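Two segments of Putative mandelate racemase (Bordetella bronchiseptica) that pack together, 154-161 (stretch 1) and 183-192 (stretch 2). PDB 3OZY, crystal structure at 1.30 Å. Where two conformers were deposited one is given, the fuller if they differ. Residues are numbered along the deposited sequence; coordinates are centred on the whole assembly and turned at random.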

# COMPACT_ATOMS: atom_id res chain seq x y z
N GLN A 154 -17.86 9.26 32.82
CA GLN A 154 -18.59 9.17 31.56
C GLN A 154 -18.22 7.90 30.78
O GLN A 154 -19.08 7.26 30.19
N ALA A 155 -16.94 7.56 30.78
CA ALA A 155 -16.49 6.33 30.13
C ALA A 155 -17.13 5.12 30.81
O ALA A 155 -17.61 4.19 30.15
N ALA A 156 -17.17 5.14 32.14
CA ALA A 156 -17.82 4.08 32.89
C ALA A 156 -19.32 4.02 32.60
O ALA A 156 -19.88 2.94 32.43
N ASP A 157 -19.97 5.18 32.55
CA ASP A 157 -21.39 5.25 32.22
C ASP A 157 -21.66 4.65 30.85
O ASP A 157 -22.60 3.88 30.67
N GLU A 158 -20.83 5.01 29.87
CA GLU A 158 -21.07 4.50 28.52
C GLU A 158 -20.87 2.98 28.48
O GLU A 158 -21.67 2.27 27.86
N LEU A 159 -19.83 2.48 29.15
CA LEU A 159 -19.63 1.03 29.20
C LEU A 159 -20.82 0.33 29.83
O LEU A 159 -21.33 -0.66 29.29
N ALA A 160 -21.26 0.83 30.98
CA ALA A 160 -22.42 0.25 31.65
C ALA A 160 -23.65 0.24 30.75
O ALA A 160 -24.41 -0.72 30.75
N GLY A 161 -23.82 1.30 29.96
CA GLY A 161 -24.91 1.37 29.00
C GLY A 161 -24.86 0.26 27.95
O GLY A 161 -25.87 -0.37 27.65
N ALA A 183 -7.22 6.56 33.78
CA ALA A 183 -8.29 6.87 34.72
C ALA A 183 -9.62 6.34 34.20
O ALA A 183 -10.42 5.81 34.96
N ASN A 184 -9.84 6.47 32.89
CA ASN A 184 -11.06 5.94 32.28
C ASN A 184 -11.16 4.43 32.47
O ASN A 184 -12.20 3.90 32.86
N LEU A 185 -10.07 3.73 32.17
CA LEU A 185 -10.05 2.27 32.31
C LEU A 185 -10.29 1.83 33.74
O LEU A 185 -11.04 0.88 33.99
N ARG A 186 -9.65 2.50 34.69
CA ARG A 186 -9.84 2.14 36.09
C ARG A 186 -11.31 2.32 36.49
O ARG A 186 -11.87 1.47 37.17
N ALA A 187 -11.93 3.41 36.06
CA ALA A 187 -13.32 3.66 36.40
C ALA A 187 -14.24 2.64 35.73
O ALA A 187 -15.19 2.15 36.33
N MET A 188 -13.95 2.33 34.47
CA MET A 188 -14.71 1.33 33.73
C MET A 188 -14.70 -0.04 34.41
O MET A 188 -15.74 -0.65 34.60
N ARG A 189 -13.51 -0.51 34.77
CA ARG A 189 -13.38 -1.81 35.41
C ARG A 189 -14.11 -1.85 36.76
O ARG A 189 -14.79 -2.83 37.08
N GLN A 190 -13.97 -0.79 37.54
CA GLN A 190 -14.64 -0.73 38.83
C GLN A 190 -16.15 -0.80 38.66
O GLN A 190 -16.85 -1.45 39.44
N ARG A 191 -16.66 -0.13 37.64
CA ARG A 191 -18.10 -0.06 37.41
C ARG A 191 -18.71 -1.42 37.03
O ARG A 191 -19.75 -1.81 37.56
N VAL A 192 -18.06 -2.14 36.12
CA VAL A 192 -18.66 -3.36 35.58
C VAL A 192 -18.23 -4.67 36.23
O VAL A 192 -18.89 -5.69 36.05

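Two helices running in broadly the same direction, their axes crossing at -42°, pack here through a close alanine-centred contact that is flanked by larger apolar side chains and closed at its exposed margin by a single salt bridge. The axes come within 7.9 Å of each other, and the backbones are nearest at A156 and M188, whose CA atoms are 4.2 Å apart. Such proximity is possible because the first helix presents small residues: A155, A156 and A160 all direct their CA-to-CB bonds toward the second helix, as does L159, and a methyl group takes up little of the space between two backbones.

A156 lies at the heart of the contact. Its CB rests 3.7 Å from A187 O, a carbonyl oxygen already engaged within its own helix by R191 N, and 4.2 Å from A187 CB, so that methyl meets methyl and backbone. M188 fits beside it. Its CA-to-CB bond points sideways, and the m, t, p rotamer carries the flexible, unbranched chain across the face of the first helix: CG is 3.8 Å from A156 N and 3.7 Å from A155 O, while SD reaches to 3.9 Å from A155 CB. These are van der Waals contacts, and A155 O keeps its helical hydrogen bond with L159 N. A155 CB also touches N184 CB at 3.9 Å; the asparagine, with chi1 in m, lies against the alanine methyl, its CB and amide carbon CG at nearly the same distance from A155 CB, and its amide makes no hydrogen bond across the interface.

One turn beyond A155, L159 supplies the bulk that alanine lacks. With chi1 t and chi2 p, it places CD2 3.7 Å from M188 CB and 3.5 Å from V192 CG1, bridging two residues a turn apart on the second helix. V192, chi1 m, points toward the first helix, and both methyls of its beta-branched side chain rest against L159 CD2, CG1 at 3.5 Å and CG2 at 3.7 Å; CG1 also comes within 4.5 Å of A160 N. Leucine, methionine and valine together form a continuous apolar patch on this side of the alanine contact.

The polar partners are D157 and R191. The CA-to-CB bond of D157 points away, but its m rotamer brings the carboxylate back nearer the second helix. R191 starts toward the first helix and then bends through a t, p, p sequence of chi1 to chi3, curling its guanidinium over A156, with A160 close by. Both terminal nitrogens donate to the same oxygen: NH1 to D157 OD1 at 2.8 Å and NH2 to D157 OD1 at 3.0 Å, a forked salt bridge in which the acceptor sits at the guanidinium edge, near its plane. That orientation leaves a face of the group free to cover A156 CB, 3.7 Å from R191 NH2, while A160 CB lies 4.2 Å from R191 NH1. Arginine suits this exposed margin because one side chain can shield alanine methyls and still satisfy its charge.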

# COMPACT_ATOMS: atom_id res chain seq x y z
CB GLN A 154 -18.34 10.41 30.70
CG GLN A 154 -18.94 11.67 31.31
CD GLN A 154 -18.36 12.93 30.71
OE1 GLN A 154 -17.57 12.87 29.76
NE2 GLN A 154 -18.75 14.08 31.25
CB ALA A 155 -14.96 6.22 30.15
CB ALA A 156 -17.55 4.23 34.39
CB ASP A 157 -21.89 6.71 32.21
CG ASP A 157 -22.10 7.28 33.60
OD1 ASP A 157 -22.13 6.52 34.59
OD2 ASP A 157 -22.23 8.52 33.69
CB GLU A 158 -20.21 5.20 27.47
CG GLU A 158 -20.61 4.71 26.09
CD GLU A 158 -20.00 5.46 24.93
OE1 GLU A 158 -19.34 6.51 25.14
OE2 GLU A 158 -20.21 4.98 23.79
CB LEU A 159 -18.35 0.69 29.98
CG LEU A 159 -18.08 -0.80 30.13
CD1 LEU A 159 -17.94 -1.47 28.76
CD2 LEU A 159 -16.82 -1.03 30.97
CB ALA A 160 -22.71 0.98 32.96
CB ALA A 183 -8.36 8.37 34.98
CB ASN A 184 -11.10 6.28 30.79
CG ASN A 184 -11.32 7.75 30.53
OD1 ASN A 184 -11.52 8.53 31.46
ND2 ASN A 184 -11.29 8.13 29.25
CB LEU A 185 -8.72 1.70 31.84
CG LEU A 185 -8.53 1.58 30.33
CD1 LEU A 185 -7.08 1.24 30.05
CD2 LEU A 185 -9.46 0.52 29.76
CB ARG A 186 -8.90 2.92 37.01
CG ARG A 186 -7.43 2.55 36.83
CD ARG A 186 -6.57 3.16 37.92
NE ARG A 186 -5.17 3.28 37.51
CZ ARG A 186 -4.62 4.41 37.05
NH1 ARG A 186 -5.36 5.50 36.94
NH2 ARG A 186 -3.35 4.44 36.70
CB ALA A 187 -13.72 5.08 36.01
CB MET A 188 -14.21 1.23 32.29
CG MET A 188 -14.58 2.44 31.44
SD MET A 188 -13.55 2.57 29.95
CE MET A 188 -14.11 1.14 29.05
CB ARG A 189 -11.91 -2.19 35.58
CG ARG A 189 -11.68 -3.46 36.37
CD ARG A 189 -12.34 -4.67 35.72
NE ARG A 189 -11.63 -5.05 34.50
CZ ARG A 189 -12.18 -5.71 33.48
NH1 ARG A 189 -13.46 -6.07 33.52
NH2 ARG A 189 -11.45 -6.02 32.42
CB GLN A 190 -14.24 0.54 39.58
CG GLN A 190 -14.82 0.62 40.98
CD GLN A 190 -14.28 1.80 41.76
OE1 GLN A 190 -14.05 2.88 41.21
NE2 GLN A 190 -14.07 1.60 43.06
CB ARG A 191 -18.43 0.99 36.34
CG ARG A 191 -19.92 1.16 36.06
CD ARG A 191 -20.62 1.91 37.19
NE ARG A 191 -20.18 3.29 37.27
CZ ARG A 191 -20.64 4.26 36.49
NH1 ARG A 191 -21.57 4.00 35.58
NH2 ARG A 191 -20.17 5.50 36.61
CB VAL A 192 -18.49 -3.46 34.04
CG1 VAL A 192 -19.11 -2.24 33.38
CG2 VAL A 192 -17.02 -3.61 33.66